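Local coordinates for protein glutathione S-transferase (Burkholderia xenovorans, PDB 2DSA) that binds glutathione and a dienoic acid ligand and probably acts as a glutathione transferase that reductively dechlorinates polychlorinated biphenyl metabolites, at residues Leu18-Leu23 against Arg188-Ser193; Tyr92-Trp97 against Leu151-Ile156; Gln135-Leu140 against Trp175-Ala180; Ala143-Gly148 against Gln182-Gly187. All coordinates share one frame; numbering follows the deposited sequence.

Contact 1. Residues Leu18-Leu23 against Arg188-Ser193; sequences LREAGL and REAVQS
Glu20 and Arg188 form a two-point salt bridge between helix 12-21 and the start of helix 189-197. Arg188 grips side-on: NE donates to Glu20 OE2 at 2.8 Å, and NH2 donates to Glu20 OE1 at 2.9 Å. Both bonds are nearly straight. Each oxygen lies close to the guanidinium plane, but each is met from above the carboxylate plane, and the two planes are turned 39° apart. Ala190 CB packs beside the carboxylate, 3.3 Å from Glu20 OE2. One residue earlier, Arg19 CB touches Ala190 CB at 3.7 Å. Arg19 CD continues to Ser193 CB at 4.0 Å, while its NE is hydrogen-bonded to His15.

The Glu20 chain is bent at chi2 (-71°). A water is the second partner of Glu20 OE2: it donates to that oxygen and accepts from Ala190 N in the first turn of helix 189-197. Arg188 is the N-cap residue of that helix. In the same turn, Ser193 OG bonds back to Glu189 O at 2.7 Å. At the other helix end, a Schellman motif with Gly22 closes helix 12-21.

The contact joins the thioredoxin-like N-terminal domain to the last helix. Paired charges hold this surface junction, and the helix N terminus probably adds to the stabilisation of Glu20.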
loop_
_atom_site.group_PDB
_atom_site.type_symbol
_atom_site.label_atom_id
_atom_site.label_comp_id
_atom_site.label_asym_id
_atom_site.label_seq_id
_atom_site.Cartn_x
_atom_site.Cartn_y
_atom_site.Cartn_z
ATOM N N LEU A 18 -0.567 -4.852 -18.211
ATOM C CA LEU A 18 -0.262 -4.281 -19.533
ATOM C C LEU A 18 -0.759 -5.164 -20.681
ATOM O O LEU A 18 -1.327 -4.653 -21.652
ATOM C CB LEU A 18 1.240 -4.019 -19.681
ATOM C CG LEU A 18 1.784 -2.854 -18.853
ATOM C CD1 LEU A 18 3.287 -2.955 -18.632
ATOM C CD2 LEU A 18 1.422 -1.521 -19.511
ATOM N N ARG A 19 -0.569 -6.480 -20.565
ATOM C CA ARG A 19 -1.025 -7.437 -21.584
ATOM C C ARG A 19 -2.531 -7.588 -21.591
ATOM O O ARG A 19 -3.135 -7.693 -22.654
ATOM C CB ARG A 19 -0.371 -8.807 -21.392
ATOM C CG ARG A 19 1.102 -8.762 -21.645
ATOM C CD ARG A 19 1.684 -10.138 -21.753
ATOM N NE ARG A 19 3.120 -10.026 -21.997
ATOM C CZ ARG A 19 3.700 -10.102 -23.195
ATOM N NH1 ARG A 19 2.974 -10.337 -24.285
ATOM N NH2 ARG A 19 5.017 -9.960 -23.293
ATOM N N GLU A 20 -3.133 -7.588 -20.405
ATOM C CA GLU A 20 -4.582 -7.577 -20.290
ATOM C C GLU A 20 -5.171 -6.334 -20.971
ATOM O O GLU A 20 -6.195 -6.417 -21.642
ATOM C CB GLU A 20 -5.028 -7.656 -18.819
ATOM C CG GLU A 20 -4.876 -9.025 -18.165
ATOM C CD GLU A 20 -5.878 -10.074 -18.668
ATOM O OE1 GLU A 20 -6.934 -9.731 -19.249
ATOM O OE2 GLU A 20 -5.608 -11.274 -18.470
ATOM N N ALA A 21 -4.499 -5.195 -20.801
ATOM C CA ALA A 21 -4.924 -3.924 -21.366
ATOM C C ALA A 21 -4.700 -3.864 -22.879
ATOM O O ALA A 21 -5.329 -3.056 -23.569
ATOM C CB ALA A 21 -4.189 -2.783 -20.694
ATOM N N GLY A 22 -3.790 -4.698 -23.380
ATOM C CA GLY A 22 -3.434 -4.701 -24.802
ATOM C C GLY A 22 -2.528 -3.559 -25.229
ATOM O O GLY A 22 -2.494 -3.224 -26.411
ATOM N N LEU A 23 -1.786 -2.974 -24.283
ATOM C CA LEU A 23 -0.944 -1.791 -24.542
ATOM C C LEU A 23 0.427 -2.157 -25.108
ATOM O O LEU A 23 0.919 -3.276 -24.882
ATOM C CB LEU A 23 -0.756 -0.950 -23.269
ATOM C CG LEU A 23 -1.973 -0.329 -22.574
ATOM C CD1 LEU A 23 -1.557 0.401 -21.309
ATOM C CD2 LEU A 23 -2.756 0.613 -23.481
ATOM N N ARG A 188 -5.847 -17.432 -18.016
ATOM C CA ARG A 188 -6.007 -16.324 -18.963
ATOM C C ARG A 188 -4.812 -16.203 -19.909
ATOM O O ARG A 188 -3.662 -16.408 -19.499
ATOM C CB ARG A 188 -6.192 -15.012 -18.200
ATOM C CG ARG A 188 -7.415 -14.995 -17.323
ATOM C CD ARG A 188 -7.498 -13.738 -16.524
ATOM N NE ARG A 188 -7.853 -12.598 -17.357
ATOM C CZ ARG A 188 -9.096 -12.276 -17.695
ATOM N NH1 ARG A 188 -10.115 -13.007 -17.278
ATOM N NH2 ARG A 188 -9.322 -11.219 -18.453
ATOM N N GLU A 189 -5.082 -15.853 -21.171
ATOM C CA GLU A 189 -4.016 -15.792 -22.201
ATOM C C GLU A 189 -2.931 -14.734 -21.932
ATOM O O GLU A 189 -1.767 -14.969 -22.227
ATOM C CB GLU A 189 -4.577 -15.707 -23.640
ATOM C CG GLU A 189 -5.853 -14.875 -23.796
ATOM C CD GLU A 189 -6.474 -14.932 -25.214
ATOM O OE1 GLU A 189 -7.663 -15.343 -25.322
ATOM O OE2 GLU A 189 -5.782 -14.557 -26.207
ATOM N N ALA A 190 -3.314 -13.593 -21.354
ATOM C CA ALA A 190 -2.354 -12.557 -20.939
ATOM C C ALA A 190 -1.471 -13.009 -19.776
ATOM O O ALA A 190 -0.285 -12.697 -19.736
ATOM C CB ALA A 190 -3.070 -11.270 -20.586
ATOM N N VAL A 191 -2.045 -13.749 -18.829
ATOM C CA VAL A 191 -1.257 -14.285 -17.711
ATOM C C VAL A 191 -0.203 -15.281 -18.216
ATOM O O VAL A 191 0.979 -15.158 -17.889
ATOM C CB VAL A 191 -2.145 -14.919 -16.611
ATOM C CG1 VAL A 191 -1.283 -15.604 -15.560
ATOM C CG2 VAL A 191 -3.035 -13.866 -15.959
ATOM N N GLN A 192 -0.626 -16.245 -19.035
ATOM C CA GLN A 192 0.304 -17.239 -19.605
ATOM C C GLN A 192 1.327 -16.631 -20.575
ATOM O O GLN A 192 2.466 -17.093 -20.645
ATOM C CB GLN A 192 -0.455 -18.405 -20.260
ATOM C CG GLN A 192 -1.167 -19.336 -19.251
ATOM C CD GLN A 192 -0.195 -20.056 -18.295
ATOM O OE1 GLN A 192 0.819 -20.607 -18.729
ATOM N NE2 GLN A 192 -0.508 -20.050 -16.995
ATOM N N SER A 193 0.916 -15.597 -21.312
ATOM C CA SER A 193 1.821 -14.847 -22.187
ATOM C C SER A 193 2.915 -14.125 -21.415
ATOM O O SER A 193 4.059 -14.074 -21.871
ATOM C CB SER A 193 1.056 -13.827 -23.020
ATOM O OG SER A 193 0.258 -14.475 -23.991
HETATM O O HOH W 1 -6.163 -12.564 -20.946
#

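Contact 2. Residues Tyr92-Trp97 against Leu151-Ile156; sequences YHLQQW and LSVADI
Leu94 of helix 89-109 reaches the capped N terminus of helix 153-163, where Ser152 and Asp155 form a capping box. The site is buried in the helical C-terminal part of the glutathione transferase fold.

Ser152 comes first along the second segment. Its OG lies 3.3 Å from Leu94 CD1, a polar atom against a methyl group. The same OG accepts from Ala154 N at 3.3 Å, with an N-H...O angle of 143°. The torsion chi1 of 75° puts OG between the backbone N and carbonyl carbon, within range of that N-H.

Val153 follows. Its CG2 packs on Leu94 CD2 at 4.0 Å, and the two side chains cross at about a right angle. Val153 also touches Ala17 of helix 12-21 and Val70 of helix 66-76, so the contact borders the N-terminal domain.

Ala154 points toward helix 89-109. Its CB meets Leu94 CD1 at 3.7 Å and Trp97 CB at 4.1 Å. The indole of Trp97 leads away and packs edge-to-face with Phe100.

Asp155 closes the box. Its OD2 accepts from Leu146 N in the preceding loop. Its OD1 accepts from Ser152 N at 2.9 Å, through the anti lone pair, with an N-H...O angle of 168°.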
loop_
_atom_site.group_PDB
_atom_site.type_symbol
_atom_site.label_atom_id
_atom_site.label_comp_id
_atom_site.label_asym_id
_atom_site.label_seq_id
_atom_site.Cartn_x
_atom_site.Cartn_y
_atom_site.Cartn_z
ATOM N N TYR A 92 -12.524 2.776 -4.751
ATOM C CA TYR A 92 -11.907 2.826 -3.392
ATOM C C TYR A 92 -11.725 1.434 -2.806
ATOM O O TYR A 92 -10.707 1.123 -2.188
ATOM C CB TYR A 92 -12.672 3.748 -2.431
ATOM C CG TYR A 92 -12.843 5.140 -2.999
ATOM C CD1 TYR A 92 -14.064 5.541 -3.538
ATOM C CD2 TYR A 92 -11.773 6.031 -3.051
ATOM C CE1 TYR A 92 -14.222 6.800 -4.096
ATOM C CE2 TYR A 92 -11.923 7.298 -3.602
ATOM C CZ TYR A 92 -13.152 7.671 -4.126
ATOM O OH TYR A 92 -13.316 8.916 -4.676
ATOM N N HIS A 93 -12.719 0.594 -3.043
ATOM C CA HIS A 93 -12.664 -0.807 -2.686
ATOM C C HIS A 93 -11.497 -1.560 -3.391
ATOM O O HIS A 93 -10.840 -2.403 -2.779
ATOM C CB HIS A 93 -14.033 -1.441 -2.968
ATOM C CG HIS A 93 -14.242 -2.770 -2.308
ATOM N ND1 HIS A 93 -15.217 -3.659 -2.720
ATOM C CD2 HIS A 93 -13.603 -3.366 -1.273
ATOM C CE1 HIS A 93 -15.167 -4.743 -1.968
ATOM N NE2 HIS A 93 -14.195 -4.592 -1.084
ATOM N N LEU A 94 -11.231 -1.243 -4.661
ATOM C CA LEU A 94 -10.023 -1.746 -5.331
ATOM C C LEU A 94 -8.715 -1.282 -4.627
ATOM O O LEU A 94 -7.771 -2.073 -4.460
ATOM C CB LEU A 94 -10.001 -1.319 -6.810
ATOM C CG LEU A 94 -8.730 -1.661 -7.600
ATOM C CD1 LEU A 94 -8.823 -3.064 -8.103
ATOM C CD2 LEU A 94 -8.521 -0.721 -8.786
ATOM N N GLN A 95 -8.665 -0.010 -4.240
ATOM C CA GLN A 95 -7.491 0.565 -3.580
ATOM C C GLN A 95 -7.255 -0.041 -2.197
ATOM O O GLN A 95 -6.101 -0.181 -1.755
ATOM C CB GLN A 95 -7.636 2.091 -3.474
ATOM C CG GLN A 95 -7.667 2.729 -4.849
ATOM C CD GLN A 95 -8.150 4.150 -4.865
ATOM O OE1 GLN A 95 -8.783 4.643 -3.917
ATOM N NE2 GLN A 95 -7.878 4.822 -5.968
ATOM N N GLN A 96 -8.361 -0.351 -1.519
ATOM C CA GLN A 96 -8.338 -1.122 -0.281
ATOM C C GLN A 96 -7.662 -2.458 -0.527
ATOM O O GLN A 96 -6.688 -2.776 0.132
ATOM C CB GLN A 96 -9.772 -1.341 0.232
ATOM C CG GLN A 96 -9.862 -2.322 1.407
ATOM C CD GLN A 96 -11.301 -2.717 1.720
ATOM O OE1 GLN A 96 -11.647 -3.899 1.693
ATOM N NE2 GLN A 96 -12.152 -1.725 1.950
ATOM N N TRP A 97 -8.172 -3.230 -1.492
ATOM C CA TRP A 97 -7.584 -4.524 -1.809
ATOM C C TRP A 97 -6.138 -4.438 -2.264
ATOM O O TRP A 97 -5.308 -5.248 -1.814
ATOM C CB TRP A 97 -8.448 -5.344 -2.766
ATOM C CG TRP A 97 -9.498 -6.103 -2.017
ATOM C CD1 TRP A 97 -10.852 -5.893 -2.059
ATOM C CD2 TRP A 97 -9.281 -7.158 -1.062
ATOM N NE1 TRP A 97 -11.486 -6.768 -1.206
ATOM C CE2 TRP A 97 -10.550 -7.549 -0.579
ATOM C CE3 TRP A 97 -8.139 -7.826 -0.587
ATOM C CZ2 TRP A 97 -10.715 -8.580 0.369
ATOM C CZ3 TRP A 97 -8.300 -8.859 0.349
ATOM C CH2 TRP A 97 -9.582 -9.218 0.818
ATOM N N LEU A 151 -13.025 -9.486 -12.956
ATOM C CA LEU A 151 -11.581 -9.444 -12.745
ATOM C C LEU A 151 -11.058 -8.001 -12.750
ATOM O O LEU A 151 -11.396 -7.199 -13.628
ATOM C CB LEU A 151 -10.834 -10.292 -13.782
ATOM C CG LEU A 151 -9.306 -10.275 -13.621
ATOM C CD1 LEU A 151 -8.734 -11.682 -13.527
ATOM C CD2 LEU A 151 -8.627 -9.467 -14.721
ATOM N N SER A 152 -10.225 -7.689 -11.765
ATOM C CA SER A 152 -9.563 -6.398 -11.708
ATOM C C SER A 152 -8.032 -6.539 -11.536
ATOM O O SER A 152 -7.508 -7.648 -11.366
ATOM C CB SER A 152 -10.171 -5.567 -10.585
ATOM O OG SER A 152 -9.715 -6.028 -9.326
ATOM N N VAL A 153 -7.322 -5.415 -11.584
ATOM C CA VAL A 153 -5.883 -5.410 -11.300
ATOM C C VAL A 153 -5.527 -5.915 -9.856
ATOM O O VAL A 153 -4.394 -6.298 -9.600
ATOM C CB VAL A 153 -5.218 -4.025 -11.617
ATOM C CG1 VAL A 153 -5.191 -3.752 -13.121
ATOM C CG2 VAL A 153 -5.919 -2.880 -10.897
ATOM N N ALA A 154 -6.487 -5.907 -8.931
ATOM C CA ALA A 154 -6.270 -6.468 -7.576
ATOM C C ALA A 154 -6.086 -7.983 -7.612
ATOM O O ALA A 154 -5.265 -8.526 -6.902
ATOM C CB ALA A 154 -7.422 -6.105 -6.644
ATOM N N ASP A 155 -6.857 -8.646 -8.468
ATOM C CA ASP A 155 -6.769 -10.082 -8.686
ATOM C C ASP A 155 -5.453 -10.473 -9.324
ATOM O O ASP A 155 -4.892 -11.527 -9.006
ATOM C CB ASP A 155 -7.924 -10.547 -9.568
ATOM C CG ASP A 155 -9.272 -10.298 -8.936
ATOM O OD1 ASP A 155 -10.072 -9.517 -9.517
ATOM O OD2 ASP A 155 -9.529 -10.869 -7.851
ATOM N N ILE A 156 -4.973 -9.629 -10.233
ATOM C CA ILE A 156 -3.689 -9.845 -10.892
ATOM C C ILE A 156 -2.556 -9.733 -9.874
ATOM O O ILE A 156 -1.668 -10.572 -9.838
ATOM C CB ILE A 156 -3.471 -8.848 -12.070
ATOM C CG1 ILE A 156 -4.482 -9.116 -13.185
ATOM C CG2 ILE A 156 -2.063 -8.951 -12.604
ATOM C CD1 ILE A 156 -4.681 -7.949 -14.155
#

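Contact 3. Residues Gln135-Leu140 against Trp175-Ala180; sequences QVARQL and WPSLQA
The Trp175 indole meets Ala137 CB obliquely, with CD1 3.5 Å from that methyl. CB and CG of Trp175 also lie near it. The Trp175 side chain also touches Asn130 and Leu133 of helix 119-139.

Ala137 is the centre of the contact. Its CB is met by Trp175, by Ser177 OG and by Leu178 CG, the last at 3.9 Å. Ser177 OG donates to Ala137 O at 2.6 Å. The donor comes from the side of this carbonyl, at a C=O...O angle of 110°. The Ser177 torsion chi1 of 72° sets OG between its own backbone N and carbonyl carbon; from there it reaches Ala137 O of helix 119-139.

Here the C-terminal end of helix 119-139 packs against the first turn of helix 176-186, within the all-helical C-terminal domain of the transferase. The short axes cross at 66°, with a closest approach of 8.3 Å. Trp175 is the N-cap residue of the second helix.

Leu178 CD2 touches Val136 CG1 at 3.9 Å and Leu140 CD1 at 3.8 Å. The Leu178 side chain crosses both at about a right angle. Val136 and Leu140 also reach Leu158 of helix 153-163. A water donates to Leu140 O and to Ser177 O, both at 2.7 Å.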
loop_
_atom_site.group_PDB
_atom_site.type_symbol
_atom_site.label_atom_id
_atom_site.label_comp_id
_atom_site.label_asym_id
_atom_site.label_seq_id
_atom_site.Cartn_x
_atom_site.Cartn_y
_atom_site.Cartn_z
ATOM N N GLN A 135 -8.184 -14.767 5.515
ATOM C CA GLN A 135 -9.136 -13.710 5.190
ATOM C C GLN A 135 -9.441 -13.644 3.681
ATOM O O GLN A 135 -10.594 -13.454 3.280
ATOM C CB GLN A 135 -8.649 -12.357 5.714
ATOM C CG GLN A 135 -9.633 -11.202 5.478
ATOM C CD GLN A 135 -9.059 -9.853 5.858
ATOM O OE1 GLN A 135 -7.942 -9.753 6.398
ATOM N NE2 GLN A 135 -9.810 -8.797 5.566
ATOM N N VAL A 136 -8.414 -13.827 2.853
ATOM C CA VAL A 136 -8.587 -13.775 1.393
ATOM C C VAL A 136 -9.305 -15.007 0.861
ATOM O O VAL A 136 -10.106 -14.908 -0.071
ATOM C CB VAL A 136 -7.239 -13.594 0.652
ATOM C CG1 VAL A 136 -7.473 -13.328 -0.815
ATOM C CG2 VAL A 136 -6.452 -12.461 1.271
ATOM N N ALA A 137 -9.012 -16.167 1.447
ATOM C CA ALA A 137 -9.683 -17.404 1.073
ATOM C C ALA A 137 -11.182 -17.312 1.338
ATOM O O ALA A 137 -11.988 -17.750 0.514
ATOM C CB ALA A 137 -9.067 -18.588 1.801
ATOM N N ARG A 138 -11.556 -16.714 2.469
ATOM C CA ARG A 138 -12.971 -16.493 2.769
ATOM C C ARG A 138 -13.614 -15.519 1.781
ATOM O O ARG A 138 -14.766 -15.712 1.365
ATOM C CB ARG A 138 -13.161 -16.054 4.220
ATOM C CG ARG A 138 -12.745 -17.149 5.210
ATOM C CD ARG A 138 -13.170 -16.878 6.661
ATOM N NE ARG A 138 -12.529 -15.683 7.220
ATOM C CZ ARG A 138 -11.323 -15.653 7.789
ATOM N NH1 ARG A 138 -10.587 -16.766 7.881
ATOM N NH2 ARG A 138 -10.856 -14.499 8.263
ATOM N N GLN A 139 -12.852 -14.494 1.382
ATOM C CA GLN A 139 -13.322 -13.498 0.415
ATOM C C GLN A 139 -13.596 -14.162 -0.938
ATOM O O GLN A 139 -14.578 -13.853 -1.597
ATOM C CB GLN A 139 -12.295 -12.359 0.276
ATOM C CG GLN A 139 -12.649 -11.244 -0.747
ATOM C CD GLN A 139 -13.757 -10.287 -0.284
ATOM O OE1 GLN A 139 -14.402 -9.637 -1.111
ATOM N NE2 GLN A 139 -13.973 -10.189 1.026
ATOM N N LEU A 140 -12.737 -15.103 -1.318
ATOM C CA LEU A 140 -12.828 -15.766 -2.615
ATOM C C LEU A 140 -13.656 -17.062 -2.607
ATOM O O LEU A 140 -13.738 -17.761 -3.626
ATOM C CB LEU A 140 -11.425 -15.978 -3.205
ATOM C CG LEU A 140 -10.670 -14.701 -3.615
ATOM C CD1 LEU A 140 -9.211 -14.996 -3.871
ATOM C CD2 LEU A 140 -11.298 -14.010 -4.838
ATOM N N TRP A 175 -6.427 -23.704 1.942
ATOM C CA TRP A 175 -7.257 -22.698 1.274
ATOM C C TRP A 175 -7.583 -23.060 -0.168
ATOM O O TRP A 175 -7.060 -22.444 -1.095
ATOM C CB TRP A 175 -6.572 -21.338 1.327
ATOM C CG TRP A 175 -6.134 -20.968 2.712
ATOM C CD1 TRP A 175 -6.939 -20.614 3.757
ATOM C CD2 TRP A 175 -4.794 -20.938 3.206
ATOM N NE1 TRP A 175 -6.180 -20.354 4.867
ATOM C CE2 TRP A 175 -4.859 -20.539 4.560
ATOM C CE3 TRP A 175 -3.539 -21.199 2.634
ATOM C CZ2 TRP A 175 -3.723 -20.397 5.358
ATOM C CZ3 TRP A 175 -2.402 -21.058 3.432
ATOM C CH2 TRP A 175 -2.504 -20.656 4.778
ATOM N N PRO A 176 -8.460 -24.061 -0.356
ATOM C CA PRO A 176 -8.909 -24.475 -1.678
ATOM C C PRO A 176 -9.481 -23.352 -2.555
ATOM O O PRO A 176 -9.341 -23.417 -3.770
ATOM C CB PRO A 176 -9.982 -25.536 -1.375
ATOM C CG PRO A 176 -10.229 -25.481 0.079
ATOM C CD PRO A 176 -9.051 -24.899 0.709
ATOM N N SER A 177 -10.113 -22.340 -1.961
ATOM C CA SER A 177 -10.626 -21.194 -2.746
ATOM C C SER A 177 -9.507 -20.340 -3.399
ATOM O O SER A 177 -9.725 -19.711 -4.444
ATOM C CB SER A 177 -11.581 -20.325 -1.912
ATOM O OG SER A 177 -10.864 -19.594 -0.934
ATOM N N LEU A 178 -8.318 -20.351 -2.796
ATOM C CA LEU A 178 -7.142 -19.661 -3.340
ATOM C C LEU A 178 -6.510 -20.413 -4.512
ATOM O O LEU A 178 -6.065 -19.794 -5.484
ATOM C CB LEU A 178 -6.088 -19.397 -2.254
ATOM C CG LEU A 178 -6.502 -18.489 -1.080
ATOM C CD1 LEU A 178 -5.350 -18.292 -0.121
ATOM C CD2 LEU A 178 -7.018 -17.137 -1.588
ATOM N N GLN A 179 -6.450 -21.741 -4.406
ATOM C CA GLN A 179 -6.022 -22.605 -5.513
ATOM C C GLN A 179 -6.999 -22.535 -6.681
ATOM O O GLN A 179 -6.593 -22.531 -7.838
ATOM C CB GLN A 179 -5.880 -24.048 -5.037
ATOM C CG GLN A 179 -4.768 -24.250 -4.040
ATOM C CD GLN A 179 -4.844 -25.592 -3.354
ATOM O OE1 GLN A 179 -5.930 -26.081 -3.035
ATOM N NE2 GLN A 179 -3.681 -26.189 -3.097
ATOM N N ALA A 180 -8.289 -22.491 -6.366
ATOM C CA ALA A 180 -9.332 -22.305 -7.369
ATOM C C ALA A 180 -9.149 -20.966 -8.084
ATOM O O ALA A 180 -9.288 -20.885 -9.306
ATOM C CB ALA A 180 -10.703 -22.382 -6.729
HETATM O O HOH W 2 -12.179 -18.979 -5.426
#

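Contact 4. Residues Ala143-Gly148 against Gln182-Gly187; sequences APYLLG and QGRVGG
Arg184 starts with CG anti to its backbone N (chi1 -160°), then bends at chi2 and chi3 toward Pro144 in the loop before helix 153-163. Tyr145 has CG anti to its carbonyl carbon (chi1 -53°), and its ring reaches back toward helix 176-186.

The guanidinium of Arg184 lies beside Pro144, with Pro144 CA over one face and offset toward the rim. Its NH2 donates to Pro144 O at 2.9 Å. The bond is bent, with an N-H...O angle of 132°. NE adds a weak bond to the same oxygen at 3.1 Å. Pro144 CB also packs against the arginine chain, 3.5 Å from Arg184 NE.

Tyr145 OH sits 3.5 Å from Arg184 CG. The ring and guanidinium planes are nearly perpendicular, and any cation-pi attraction is long and at most weak. At the ring edge, Tyr145 CE2 meets Val185 CG2 at 4.1 Å. A water links the hydroxyl to the helix: it lies 2.7 Å from Tyr145 OH and donates to Arg184 O.

A type I beta turn runs from Tyr145 to Gly148, and Tyr145 also touches Asp155 of helix 153-163. The contact thus ties this connecting loop to the last turns of helix 176-186. Pro144 O accepts from two nitrogens of Arg184, NH2 and, weakly, NE, so a backbone carbonyl dipole probably helps to offset the positive charge, with no carboxylate from either segment.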
loop_
_atom_site.group_PDB
_atom_site.type_symbol
_atom_site.label_atom_id
_atom_site.label_comp_id
_atom_site.label_asym_id
_atom_site.label_seq_id
_atom_site.Cartn_x
_atom_site.Cartn_y
_atom_site.Cartn_z
ATOM N N ALA A 143 -17.308 -15.882 -4.352
ATOM C CA ALA A 143 -17.188 -15.037 -5.546
ATOM C C ALA A 143 -15.854 -15.312 -6.252
ATOM O O ALA A 143 -14.850 -15.591 -5.589
ATOM C CB ALA A 143 -17.336 -13.558 -5.174
ATOM N N PRO A 144 -15.837 -15.264 -7.597
ATOM C CA PRO A 144 -14.611 -15.646 -8.307
ATOM C C PRO A 144 -13.435 -14.662 -8.151
ATOM O O PRO A 144 -12.281 -15.082 -8.190
ATOM C CB PRO A 144 -15.066 -15.744 -9.761
ATOM C CG PRO A 144 -16.256 -14.855 -9.855
ATOM C CD PRO A 144 -16.924 -14.887 -8.522
ATOM N N TYR A 145 -13.730 -13.374 -7.970
ATOM C CA TYR A 145 -12.701 -12.344 -7.859
ATOM C C TYR A 145 -12.925 -11.468 -6.633
ATOM O O TYR A 145 -13.984 -11.541 -6.005
ATOM C CB TYR A 145 -12.647 -11.505 -9.146
ATOM C CG TYR A 145 -12.508 -12.364 -10.370
ATOM C CD1 TYR A 145 -13.581 -12.547 -11.237
ATOM C CD2 TYR A 145 -11.320 -13.040 -10.635
ATOM C CE1 TYR A 145 -13.463 -13.356 -12.355
ATOM C CE2 TYR A 145 -11.201 -13.845 -11.733
ATOM C CZ TYR A 145 -12.276 -14.002 -12.585
ATOM O OH TYR A 145 -12.145 -14.808 -13.683
ATOM N N LEU A 146 -11.906 -10.676 -6.290
ATOM C CA LEU A 146 -11.884 -9.844 -5.078
ATOM C C LEU A 146 -13.037 -8.828 -4.997
ATOM O O LEU A 146 -13.598 -8.585 -3.914
ATOM C CB LEU A 146 -10.528 -9.137 -4.967
ATOM C CG LEU A 146 -9.406 -9.598 -4.012
ATOM C CD1 LEU A 146 -9.616 -10.965 -3.365
ATOM C CD2 LEU A 146 -8.000 -9.456 -4.633
ATOM N N LEU A 147 -13.394 -8.255 -6.149
ATOM C CA LEU A 147 -14.477 -7.274 -6.234
ATOM C C LEU A 147 -15.808 -7.876 -6.708
ATOM O O LEU A 147 -16.787 -7.150 -6.895
ATOM C CB LEU A 147 -14.060 -6.073 -7.104
ATOM C CG LEU A 147 -12.795 -5.311 -6.633
ATOM C CD1 LEU A 147 -12.524 -4.087 -7.502
ATOM C CD2 LEU A 147 -12.853 -4.911 -5.171
ATOM N N GLY A 148 -15.844 -9.196 -6.892
ATOM C CA GLY A 148 -17.079 -9.887 -7.289
ATOM C C GLY A 148 -16.924 -10.735 -8.532
ATOM O O GLY A 148 -16.078 -11.630 -8.570
ATOM N N GLN A 182 -6.268 -19.296 -8.354
ATOM C CA GLN A 182 -5.052 -19.417 -9.168
ATOM C C GLN A 182 -5.321 -19.998 -10.546
ATOM O O GLN A 182 -4.774 -19.520 -11.540
ATOM C CB GLN A 182 -4.017 -20.274 -8.461
ATOM C CG GLN A 182 -3.346 -19.575 -7.316
ATOM C CD GLN A 182 -2.323 -20.437 -6.633
ATOM O OE1 GLN A 182 -1.157 -20.053 -6.500
ATOM N NE2 GLN A 182 -2.742 -21.622 -6.203
ATOM N N GLY A 183 -6.164 -21.030 -10.598
ATOM C CA GLY A 183 -6.514 -21.677 -11.856
ATOM C C GLY A 183 -7.420 -20.830 -12.730
ATOM O O GLY A 183 -7.356 -20.898 -13.954
ATOM N N ARG A 184 -8.265 -20.037 -12.083
ATOM C CA ARG A 184 -9.178 -19.114 -12.737
ATOM C C ARG A 184 -8.416 -17.991 -13.450
ATOM O O ARG A 184 -8.726 -17.652 -14.592
ATOM C CB ARG A 184 -10.122 -18.531 -11.682
ATOM C CG ARG A 184 -11.404 -17.952 -12.218
ATOM C CD ARG A 184 -12.549 -18.117 -11.223
ATOM N NE ARG A 184 -12.153 -17.708 -9.882
ATOM C CZ ARG A 184 -12.272 -18.450 -8.784
ATOM N NH1 ARG A 184 -12.809 -19.671 -8.816
ATOM N NH2 ARG A 184 -11.864 -17.944 -7.638
ATOM N N VAL A 185 -7.419 -17.427 -12.769
ATOM C CA VAL A 185 -6.624 -16.321 -13.291
ATOM C C VAL A 185 -5.469 -16.798 -14.173
ATOM O O VAL A 185 -5.230 -16.232 -15.243
ATOM C CB VAL A 185 -6.090 -15.417 -12.146
ATOM C CG1 VAL A 185 -5.216 -14.297 -12.700
ATOM C CG2 VAL A 185 -7.235 -14.826 -11.357
ATOM N N GLY A 186 -4.760 -17.831 -13.711
ATOM C CA GLY A 186 -3.592 -18.372 -14.396
ATOM C C GLY A 186 -3.892 -18.914 -15.772
ATOM O O GLY A 186 -2.978 -19.069 -16.592
ATOM N N GLY A 187 -5.173 -19.194 -16.019
ATOM C CA GLY A 187 -5.647 -19.748 -17.282
ATOM C C GLY A 187 -5.953 -18.719 -18.364
ATOM O O GLY A 187 -6.286 -19.090 -19.495
HETATM O O HOH W 3 -9.941 -15.336 -15.086
#

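From the N terminus, helix 12-21 opens contact 1, which closes only at helix 189-197. The other three contacts are nested inside this long loop. Helix 89-109 then opens contact 2. Before that contact closes at residues 151-156, contact 3 opens at the end of helix 119-139 and contact 4 opens in the following loop. Helix 176-186 closes contact 3 and then contact 4, so contacts 2, 3 and 4 all cross one another. Contact 2 meets contact 4 through Asp155 and Leu146, and contact 3 through Trp97 and Gln139. Gln192 probably bonds Gly186, joining contacts 1 and 4. Together they connect the N-terminal domain with the C-terminal helices.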